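Side-chain contacts in topoisomerase I-like protein (Leishmania donovani, PDB 2B9S), which probably relaxes supercoiled DNA as the large subunit of a heterodimeric type IB topoisomerase, which nicks and reseals one strand through a covalent phosphotyrosine intermediate: residues A135-Y140 with A153-E158; L215-D220 with M226-L231. All blocks are in the same frame, centred on the assembly; numbering follows the deposited sequence.

Contact 1. Residues A135-Y140 with A153-E158. With nucleotides of chain C.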
loop_
_atom_site.group_PDB
_atom_site.type_symbol
_atom_site.label_atom_id
_atom_site.label_comp_id
_atom_site.label_asym_id
_atom_site.label_seq_id
_atom_site.Cartn_x
_atom_site.Cartn_y
_atom_site.Cartn_z
ATOM N N ALA D 135 -2.216 -18.145 -21.667
ATOM C CA ALA D 135 -1.403 -18.012 -22.853
ATOM C C ALA D 135 -0.976 -16.594 -23.145
ATOM O O ALA D 135 0.149 -16.365 -23.555
ATOM C CB ALA D 135 -2.116 -18.597 -24.044
ATOM N N GLU D 136 -1.881 -15.647 -22.961
ATOM C CA GLU D 136 -1.612 -14.278 -23.351
ATOM C C GLU D 136 -0.653 -13.626 -22.375
ATOM O O GLU D 136 0.237 -12.889 -22.767
ATOM C CB GLU D 136 -2.904 -13.474 -23.465
ATOM C CG GLU D 136 -2.672 -11.988 -23.653
ATOM C CD GLU D 136 -3.638 -11.347 -24.621
ATOM O OE1 GLU D 136 -4.837 -11.659 -24.558
ATOM O OE2 GLU D 136 -3.198 -10.527 -25.448
ATOM N N ALA D 137 -0.846 -13.929 -21.103
ATOM C CA ALA D 137 -0.008 -13.436 -20.016
ATOM C C ALA D 137 1.365 -14.123 -19.878
ATOM O O ALA D 137 2.283 -13.548 -19.286
ATOM C CB ALA D 137 -0.779 -13.538 -18.691
ATOM N N GLU D 138 1.509 -15.338 -20.417
ATOM C CA GLU D 138 2.712 -16.163 -20.164
ATOM C C GLU D 138 4.063 -15.514 -20.517
ATOM O O GLU D 138 4.994 -15.610 -19.725
ATOM C CB GLU D 138 2.590 -17.584 -20.758
ATOM C CG GLU D 138 3.712 -18.565 -20.326
ATOM C CD GLU D 138 3.714 -18.899 -18.812
ATOM O OE1 GLU D 138 2.655 -18.793 -18.161
ATOM O OE2 GLU D 138 4.783 -19.278 -18.270
ATOM N N PRO D 139 4.177 -14.845 -21.687
ATOM C CA PRO D 139 5.451 -14.179 -21.977
ATOM C C PRO D 139 5.811 -13.034 -21.007
ATOM O O PRO D 139 6.930 -12.520 -21.075
ATOM C CB PRO D 139 5.239 -13.591 -23.376
ATOM C CG PRO D 139 4.051 -14.274 -23.930
ATOM C CD PRO D 139 3.203 -14.655 -22.775
ATOM N N TYR D 140 4.879 -12.649 -20.121
ATOM C CA TYR D 140 5.039 -11.463 -19.284
ATOM C C TYR D 140 5.191 -11.773 -17.803
ATOM O O TYR D 140 5.550 -10.880 -17.013
ATOM C CB TYR D 140 3.864 -10.501 -19.488
ATOM C CG TYR D 140 3.666 -10.079 -20.928
ATOM C CD1 TYR D 140 4.488 -9.116 -21.503
ATOM C CD2 TYR D 140 2.652 -10.646 -21.707
ATOM C CE1 TYR D 140 4.316 -8.712 -22.815
ATOM C CE2 TYR D 140 2.462 -10.259 -23.024
ATOM C CZ TYR D 140 3.301 -9.298 -23.576
ATOM O OH TYR D 140 3.128 -8.908 -24.887
ATOM N N ALA D 153 5.424 -9.022 -10.876
ATOM C CA ALA D 153 4.166 -8.896 -10.122
ATOM C C ALA D 153 3.025 -8.230 -10.893
ATOM O O ALA D 153 1.993 -8.858 -11.130
ATOM C CB ALA D 153 4.387 -8.227 -8.753
ATOM N N ASN D 154 3.198 -6.973 -11.289
ATOM C CA ASN D 154 2.094 -6.210 -11.894
ATOM C C ASN D 154 2.353 -5.858 -13.369
ATOM O O ASN D 154 2.306 -4.686 -13.759
ATOM C CB ASN D 154 1.768 -4.957 -11.046
ATOM C CG ASN D 154 2.978 -4.031 -10.868
ATOM O OD1 ASN D 154 4.078 -4.480 -10.521
ATOM N ND2 ASN D 154 2.780 -2.733 -11.112
ATOM N N PHE D 155 2.624 -6.884 -14.182
ATOM C CA PHE D 155 2.904 -6.711 -15.626
ATOM C C PHE D 155 1.681 -6.270 -16.452
ATOM O O PHE D 155 1.833 -5.774 -17.563
ATOM C CB PHE D 155 3.488 -7.992 -16.220
ATOM C CG PHE D 155 2.603 -9.192 -16.049
ATOM C CD1 PHE D 155 2.798 -10.069 -14.975
ATOM C CD2 PHE D 155 1.559 -9.439 -16.947
ATOM C CE1 PHE D 155 1.962 -11.176 -14.815
ATOM C CE2 PHE D 155 0.719 -10.528 -16.791
ATOM C CZ PHE D 155 0.916 -11.411 -15.736
ATOM N N ARG D 156 0.477 -6.476 -15.920
ATOM C CA ARG D 156 -0.743 -5.980 -16.582
ATOM C C ARG D 156 -0.969 -4.509 -16.277
ATOM O O ARG D 156 -1.287 -4.152 -15.139
ATOM C CB ARG D 156 -1.973 -6.759 -16.130
ATOM C CG ARG D 156 -2.040 -8.155 -16.627
ATOM C CD ARG D 156 -3.392 -8.745 -16.315
ATOM N NE ARG D 156 -3.217 -10.104 -15.832
ATOM C CZ ARG D 156 -3.371 -11.190 -16.581
ATOM N NH1 ARG D 156 -3.732 -11.073 -17.865
ATOM N NH2 ARG D 156 -3.174 -12.385 -16.033
ATOM N N VAL D 157 -0.811 -3.673 -17.296
ATOM C CA VAL D 157 -1.041 -2.238 -17.199
ATOM C C VAL D 157 -2.470 -1.960 -16.713
ATOM O O VAL D 157 -3.442 -2.576 -17.195
ATOM C CB VAL D 157 -0.800 -1.529 -18.561
ATOM C CG1 VAL D 157 -1.052 -0.025 -18.446
ATOM C CG2 VAL D 157 0.599 -1.787 -19.049
ATOM N N GLU D 158 -2.577 -1.040 -15.750
ATOM C CA GLU D 158 -3.857 -0.667 -15.140
ATOM C C GLU D 158 -4.804 -0.222 -16.228
ATOM O O GLU D 158 -4.435 0.664 -17.030
ATOM C CB GLU D 158 -3.675 0.474 -14.133
ATOM C CG GLU D 158 -2.882 0.074 -12.926
ATOM C CD GLU D 158 -2.724 1.206 -11.921
ATOM O OE1 GLU D 158 -3.542 2.155 -11.928
ATOM O OE2 GLU D 158 -1.767 1.143 -11.125
ATOM P P DT C 12 -5.743 -2.396 -11.423
ATOM O OP1 DT C 12 -6.727 -1.748 -12.310
ATOM O OP2 DT C 12 -4.466 -2.907 -11.980
ATOM O "O5'" DT C 12 -5.416 -1.360 -10.256
ATOM C "C5'" DT C 12 -6.458 -0.652 -9.532
ATOM C "C4'" DT C 12 -5.825 0.066 -8.361
ATOM O "O4'" DT C 12 -5.304 -0.925 -7.451
ATOM C "C3'" DT C 12 -4.635 0.999 -8.644
ATOM O "O3'" DT C 12 -4.714 2.143 -7.756
ATOM C "C2'" DT C 12 -3.401 0.185 -8.251
ATOM C "C1'" DT C 12 -4.043 -0.475 -7.041
ATOM N N1 DT C 12 -3.195 -1.460 -6.359
ATOM C C2 DT C 12 -3.359 -1.615 -5.002
ATOM O O2 DT C 12 -4.204 -1.018 -4.361
ATOM N N3 DT C 12 -2.472 -2.504 -4.445
ATOM C C4 DT C 12 -1.478 -3.206 -5.099
ATOM O O4 DT C 12 -0.731 -3.972 -4.512
ATOM C C5 DT C 12 -1.361 -2.983 -6.508
ATOM C C7 DT C 12 -0.408 -3.781 -7.348
ATOM C C6 DT C 12 -2.201 -2.127 -7.057
#
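Ala137 and Tyr140 face Phe155 and Arg156 where the end of helix 125-137 meets an irregular loop. The backbones come nearest at Tyr140 and Phe155, whose CA atoms are 6.4 Å apart, while those of Ala137 and Arg156 stand 8.2 Å apart. No hydrogen bond crosses this gap. Within 135-140, Tyr140 N donates to Ala137 O, closing a turn that sets both residues against Phe155. In this DNA-binding part of the topoisomerase I fold the end of the helix packs on a loop, and strands 142-145 and 148-151 lie in the chain between them.

Phe155 is the largest contributor from the loop, meeting both Tyr140 and Ala137. Its CG sits between the backbone N and the carbonyl carbon (chi1 58°), and the ring thereby reaches across to the other segment. Tyr140 supplies the backbone over one face of that ring, its C offset toward the rim, and its CB packs 3.6 Å from Phe155 CD2. The phenol itself leads away from the loop, with Glu136 O in the plane of its ring at the edge. Farther along the Phe155 ring, Ala137 CB lies 3.9 Å from CE2. The same methyl is 3.8 Å from Arg156 NH2, a van der Waals approach, oblique to the guanidinium plane.

Phe155 CE2 lies over one face of that guanidinium, displaced toward its rim; both groups touch the Ala137 methyl. At the other end of the loop, Glu158 reaches the DNA: its OE2 approaches C2' of DT12 of chain C at 3.4 Å.

Contact 2. Residues L215-D220 with M226-L231. With nucleotides of chain A; nucleotides of chain C.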
loop_
_atom_site.group_PDB
_atom_site.type_symbol
_atom_site.label_atom_id
_atom_site.label_comp_id
_atom_site.label_asym_id
_atom_site.label_seq_id
_atom_site.Cartn_x
_atom_site.Cartn_y
_atom_site.Cartn_z
ATOM N N LEU D 215 10.939 -2.566 -13.917
ATOM C CA LEU D 215 11.075 -2.964 -15.321
ATOM C C LEU D 215 10.368 -1.987 -16.254
ATOM O O LEU D 215 10.691 -1.888 -17.452
ATOM C CB LEU D 215 10.519 -4.383 -15.561
ATOM C CG LEU D 215 10.808 -5.486 -14.542
ATOM C CD1 LEU D 215 10.261 -6.877 -14.984
ATOM C CD2 LEU D 215 12.279 -5.563 -14.190
ATOM N N ALA D 216 9.381 -1.283 -15.715
ATOM C CA ALA D 216 8.640 -0.288 -16.474
ATOM C C ALA D 216 7.999 0.735 -15.529
ATOM O O ALA D 216 7.781 0.446 -14.345
ATOM C CB ALA D 216 7.586 -0.972 -17.386
ATOM N N MET D 217 7.706 1.925 -16.063
ATOM C CA MET D 217 7.179 3.054 -15.287
ATOM C C MET D 217 6.283 3.884 -16.188
ATOM O O MET D 217 6.565 4.049 -17.374
ATOM C CB MET D 217 8.332 3.916 -14.737
ATOM C CG MET D 217 7.943 5.152 -13.896
ATOM S SD MET D 217 7.492 6.671 -14.813
ATOM C CE MET D 217 9.071 7.192 -15.474
ATOM N N TRP D 218 5.179 4.379 -15.634
ATOM C CA TRP D 218 4.399 5.415 -16.297
ATOM C C TRP D 218 3.904 6.414 -15.262
ATOM O O TRP D 218 3.949 6.178 -14.055
ATOM C CB TRP D 218 3.260 4.851 -17.142
ATOM C CG TRP D 218 2.138 4.312 -16.350
ATOM C CD1 TRP D 218 1.026 4.992 -15.937
ATOM C CD2 TRP D 218 2.002 2.972 -15.854
ATOM N NE1 TRP D 218 0.212 4.167 -15.207
ATOM C CE2 TRP D 218 0.785 2.921 -15.132
ATOM C CE3 TRP D 218 2.797 1.811 -15.942
ATOM C CZ2 TRP D 218 0.323 1.748 -14.508
ATOM C CZ3 TRP D 218 2.337 0.636 -15.308
ATOM C CH2 TRP D 218 1.106 0.627 -14.596
ATOM N N ARG D 219 3.464 7.556 -15.743
ATOM C CA ARG D 219 2.952 8.578 -14.857
ATOM C C ARG D 219 1.418 8.557 -14.935
ATOM O O ARG D 219 0.833 8.681 -16.013
ATOM C CB ARG D 219 3.567 9.916 -15.252
ATOM C CG ARG D 219 3.308 11.042 -14.290
ATOM C CD ARG D 219 4.165 12.245 -14.643
ATOM N NE ARG D 219 5.595 11.982 -14.429
ATOM C CZ ARG D 219 6.215 12.172 -13.268
ATOM N NH1 ARG D 219 5.524 12.616 -12.211
ATOM N NH2 ARG D 219 7.519 11.917 -13.160
ATOM N N ASP D 220 0.791 8.338 -13.788
ATOM C CA ASP D 220 -0.666 8.184 -13.691
ATOM C C ASP D 220 -1.403 9.532 -13.842
ATOM O O ASP D 220 -0.957 10.535 -13.313
ATOM C CB ASP D 220 -1.002 7.466 -12.372
ATOM C CG ASP D 220 -2.381 7.792 -11.843
ATOM O OD1 ASP D 220 -3.304 7.019 -12.150
ATOM O OD2 ASP D 220 -2.521 8.799 -11.091
ATOM N N MET D 226 3.814 8.305 -10.047
ATOM C CA MET D 226 4.609 7.319 -10.767
ATOM C C MET D 226 4.253 5.878 -10.363
ATOM O O MET D 226 4.227 5.547 -9.174
ATOM C CB MET D 226 6.097 7.604 -10.581
ATOM C CG MET D 226 6.513 8.990 -11.118
ATOM S SD MET D 226 8.195 9.515 -10.662
ATOM C CE MET D 226 9.089 8.665 -11.950
ATOM N N LYS D 227 3.948 5.056 -11.376
ATOM C CA LYS D 227 3.590 3.635 -11.232
ATOM C C LYS D 227 4.692 2.732 -11.830
ATOM O O LYS D 227 5.272 3.035 -12.873
ATOM C CB LYS D 227 2.258 3.346 -11.945
ATOM C CG LYS D 227 1.015 4.123 -11.460
ATOM C CD LYS D 227 0.640 3.740 -10.023
ATOM C CE LYS D 227 -0.663 4.389 -9.566
ATOM N NZ LYS D 227 -1.861 3.842 -10.275
ATOM N N TYR D 228 4.968 1.616 -11.174
ATOM C CA TYR D 228 6.078 0.755 -11.578
ATOM C C TYR D 228 5.668 -0.676 -11.668
ATOM O O TYR D 228 4.930 -1.174 -10.817
ATOM C CB TYR D 228 7.213 0.797 -10.571
ATOM C CG TYR D 228 7.765 2.155 -10.319
ATOM C CD1 TYR D 228 8.795 2.656 -11.104
ATOM C CD2 TYR D 228 7.286 2.939 -9.253
ATOM C CE1 TYR D 228 9.302 3.880 -10.876
ATOM C CE2 TYR D 228 7.792 4.186 -9.038
ATOM C CZ TYR D 228 8.802 4.643 -9.844
ATOM O OH TYR D 228 9.339 5.880 -9.610
ATOM N N VAL D 229 6.165 -1.331 -12.710
ATOM C CA VAL D 229 6.170 -2.780 -12.780
ATOM C C VAL D 229 7.409 -3.280 -12.038
ATOM O O VAL D 229 8.541 -2.926 -12.371
ATOM C CB VAL D 229 6.184 -3.267 -14.230
ATOM C CG1 VAL D 229 6.184 -4.781 -14.272
ATOM C CG2 VAL D 229 4.996 -2.704 -14.991
ATOM N N MET D 230 7.180 -4.080 -11.009
ATOM C CA MET D 230 8.266 -4.613 -10.179
ATOM C C MET D 230 8.144 -6.143 -10.004
ATOM O O MET D 230 7.141 -6.744 -10.418
ATOM C CB MET D 230 8.312 -3.849 -8.833
ATOM C CG MET D 230 8.901 -2.403 -8.976
ATOM S SD MET D 230 9.208 -1.594 -7.411
ATOM C CE MET D 230 9.713 0.104 -7.813
ATOM N N LEU D 231 9.153 -6.769 -9.390
ATOM C CA LEU D 231 9.153 -8.240 -9.199
ATOM C C LEU D 231 8.177 -8.705 -8.125
ATOM O O LEU D 231 7.753 -7.916 -7.298
ATOM C CB LEU D 231 10.572 -8.790 -8.938
ATOM C CG LEU D 231 11.672 -8.564 -9.991
ATOM C CD1 LEU D 231 12.822 -9.528 -9.792
ATOM C CD2 LEU D 231 11.162 -8.685 -11.402
ATOM P P DA A 7 12.993 6.371 -10.359
ATOM O OP1 DA A 7 14.277 6.054 -11.025
ATOM O OP2 DA A 7 11.704 6.293 -11.076
ATOM O "O5'" DA A 7 12.887 5.438 -9.088
ATOM C "C5'" DA A 7 13.876 5.480 -8.091
ATOM C "C4'" DA A 7 13.459 4.609 -6.924
ATOM O "O4'" DA A 7 12.593 5.391 -6.068
ATOM C "C3'" DA A 7 12.687 3.318 -7.224
ATOM O "O3'" DA A 7 13.023 2.407 -6.198
ATOM C "C2'" DA A 7 11.257 3.699 -6.955
ATOM C "C1'" DA A 7 11.492 4.588 -5.727
ATOM N N9 DA A 7 10.337 5.430 -5.397
ATOM C C8 DA A 7 9.520 6.035 -6.301
ATOM N N7 DA A 7 8.565 6.710 -5.740
ATOM C C5 DA A 7 8.741 6.532 -4.398
ATOM C C6 DA A 7 8.025 7.014 -3.300
ATOM N N6 DA A 7 6.937 7.790 -3.429
ATOM N N1 DA A 7 8.458 6.650 -2.080
ATOM C C2 DA A 7 9.557 5.892 -1.982
ATOM N N3 DA A 7 10.299 5.368 -2.957
ATOM C C4 DA A 7 9.835 5.735 -4.155
ATOM P P DG A 6 11.646 12.550 -11.900
ATOM O OP1 DG A 6 12.844 12.660 -12.756
ATOM O OP2 DG A 6 10.294 12.460 -12.460
ATOM O "O5'" DG A 6 11.888 11.312 -10.907
ATOM C "C5'" DG A 6 13.068 11.185 -10.109
ATOM C "C4'" DG A 6 12.883 10.060 -9.105
ATOM O "O4'" DG A 6 12.097 10.480 -7.965
ATOM C "C3'" DG A 6 12.165 8.826 -9.629
ATOM O "O3'" DG A 6 13.208 7.850 -9.784
ATOM C "C2'" DG A 6 11.166 8.445 -8.519
ATOM C "C1'" DG A 6 11.572 9.324 -7.338
ATOM N N9 DG A 6 10.480 9.797 -6.476
ATOM C C8 DG A 6 9.306 10.443 -6.839
ATOM N N7 DG A 6 8.538 10.732 -5.800
ATOM C C5 DG A 6 9.253 10.255 -4.702
ATOM C C6 DG A 6 8.973 10.279 -3.330
ATOM O O6 DG A 6 7.986 10.757 -2.783
ATOM N N1 DG A 6 9.956 9.665 -2.542
ATOM C C2 DG A 6 11.102 9.100 -3.038
ATOM N N2 DG A 6 11.972 8.543 -2.172
ATOM N N3 DG A 6 11.381 9.085 -4.317
ATOM C C4 DG A 6 10.431 9.675 -5.090
ATOM P P DA C 13 -5.227 3.543 -8.270
ATOM O OP1 DA C 13 -6.394 3.383 -9.155
ATOM O OP2 DA C 13 -4.069 4.285 -8.735
ATOM O "O5'" DA C 13 -5.699 4.204 -6.880
ATOM C "C5'" DA C 13 -6.697 3.596 -6.056
ATOM C "C4'" DA C 13 -6.261 3.703 -4.610
ATOM O "O4'" DA C 13 -5.288 2.683 -4.276
ATOM C "C3'" DA C 13 -5.599 5.025 -4.234
ATOM O "O3'" DA C 13 -6.259 5.420 -3.068
ATOM C "C2'" DA C 13 -4.091 4.688 -4.077
ATOM C "C1'" DA C 13 -4.174 3.246 -3.587
ATOM N N9 DA C 13 -3.005 2.431 -3.921
ATOM C C8 DA C 13 -2.538 2.221 -5.197
ATOM N N7 DA C 13 -1.472 1.471 -5.243
ATOM C C5 DA C 13 -1.248 1.133 -3.906
ATOM C C6 DA C 13 -0.245 0.342 -3.284
ATOM N N6 DA C 13 0.699 -0.306 -3.968
ATOM N N1 DA C 13 -0.264 0.226 -1.943
ATOM C C2 DA C 13 -1.246 0.858 -1.246
ATOM N N3 DA C 13 -2.232 1.632 -1.720
ATOM C C4 DA C 13 -2.178 1.735 -3.069
#
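Trp218 and Lys227 anchor the tightly packed face of a beta hairpin, strands 216-219 and 226-229, whose axes run antiparallel at 159° and 4.7 Å apart. They are a hydrogen-bonded pair: Lys227 N gives a nearly straight bond to Trp218 O (2.9 Å), and Trp218 N returns one to Lys227 O. On the face they share with Ala216 and Val229, Lys227 CB sits over the Trp218 six-membered ring, 3.7 Å from its centroid and 19° off the normal, a CH-pi contact. Val229 CG2 lies at the edge of the indole, near its plane, and also packs on Ala216 CB. At the end of the hairpin away from its turn, Leu215 N bonds Val229 O, and the Leu215 and Leu231 side chains meet through their methyls at about a right angle.

The opposite face is looser and lies against the DNA: Arg219 is exposed and Met217 and Met226 partly so, though Tyr228 is buried. Met217 CG lies 3.5 Å from Tyr228 CE1, the two side chains pointing the same way, and the methyls of Met217 and Met226 touch. Arg219, bent at chi3 (-67°), lays its guanidinium over Met226 CG while NH2 comes within 2.9 Å of OP2 of DG6 of chain A.

Tyr228 OH donates to OP2 of DA7 of chain A (2.8 Å), which lies in the ring plane. From the other face Lys227 NZ bonds OP2 of DA13 of chain C at 2.7 Å; its salt bridge to Asp220 OD1 is long. Polar side chains of one hairpin thus reach phosphates in DNA chains A and C, consistent with binding the DNA backbone there.

In the fold
Both contacts belong to the DNA-binding part of the enzyme and their centres are 13 Å apart, but they differ in burial. Contact 2 is largely buried, in part beneath the DNA, with seven of eleven touching residues buried and 662 Å² of surface enclosed; contact 1 is partly buried and encloses 191 Å². The hairpin is joined by main-chain bonds and reaches phosphates with polar groups, whereas the helix end meets its loop through van der Waals packing, with no hydrogen bond across it. The loop 153-158 connects them: Asn154 ND2 probably bonds Tyr228 O, and Glu158 OE2 forms a salt bridge with Lys227 NZ, giving that phosphate-binding amine a carboxylate partner that probably helps position it.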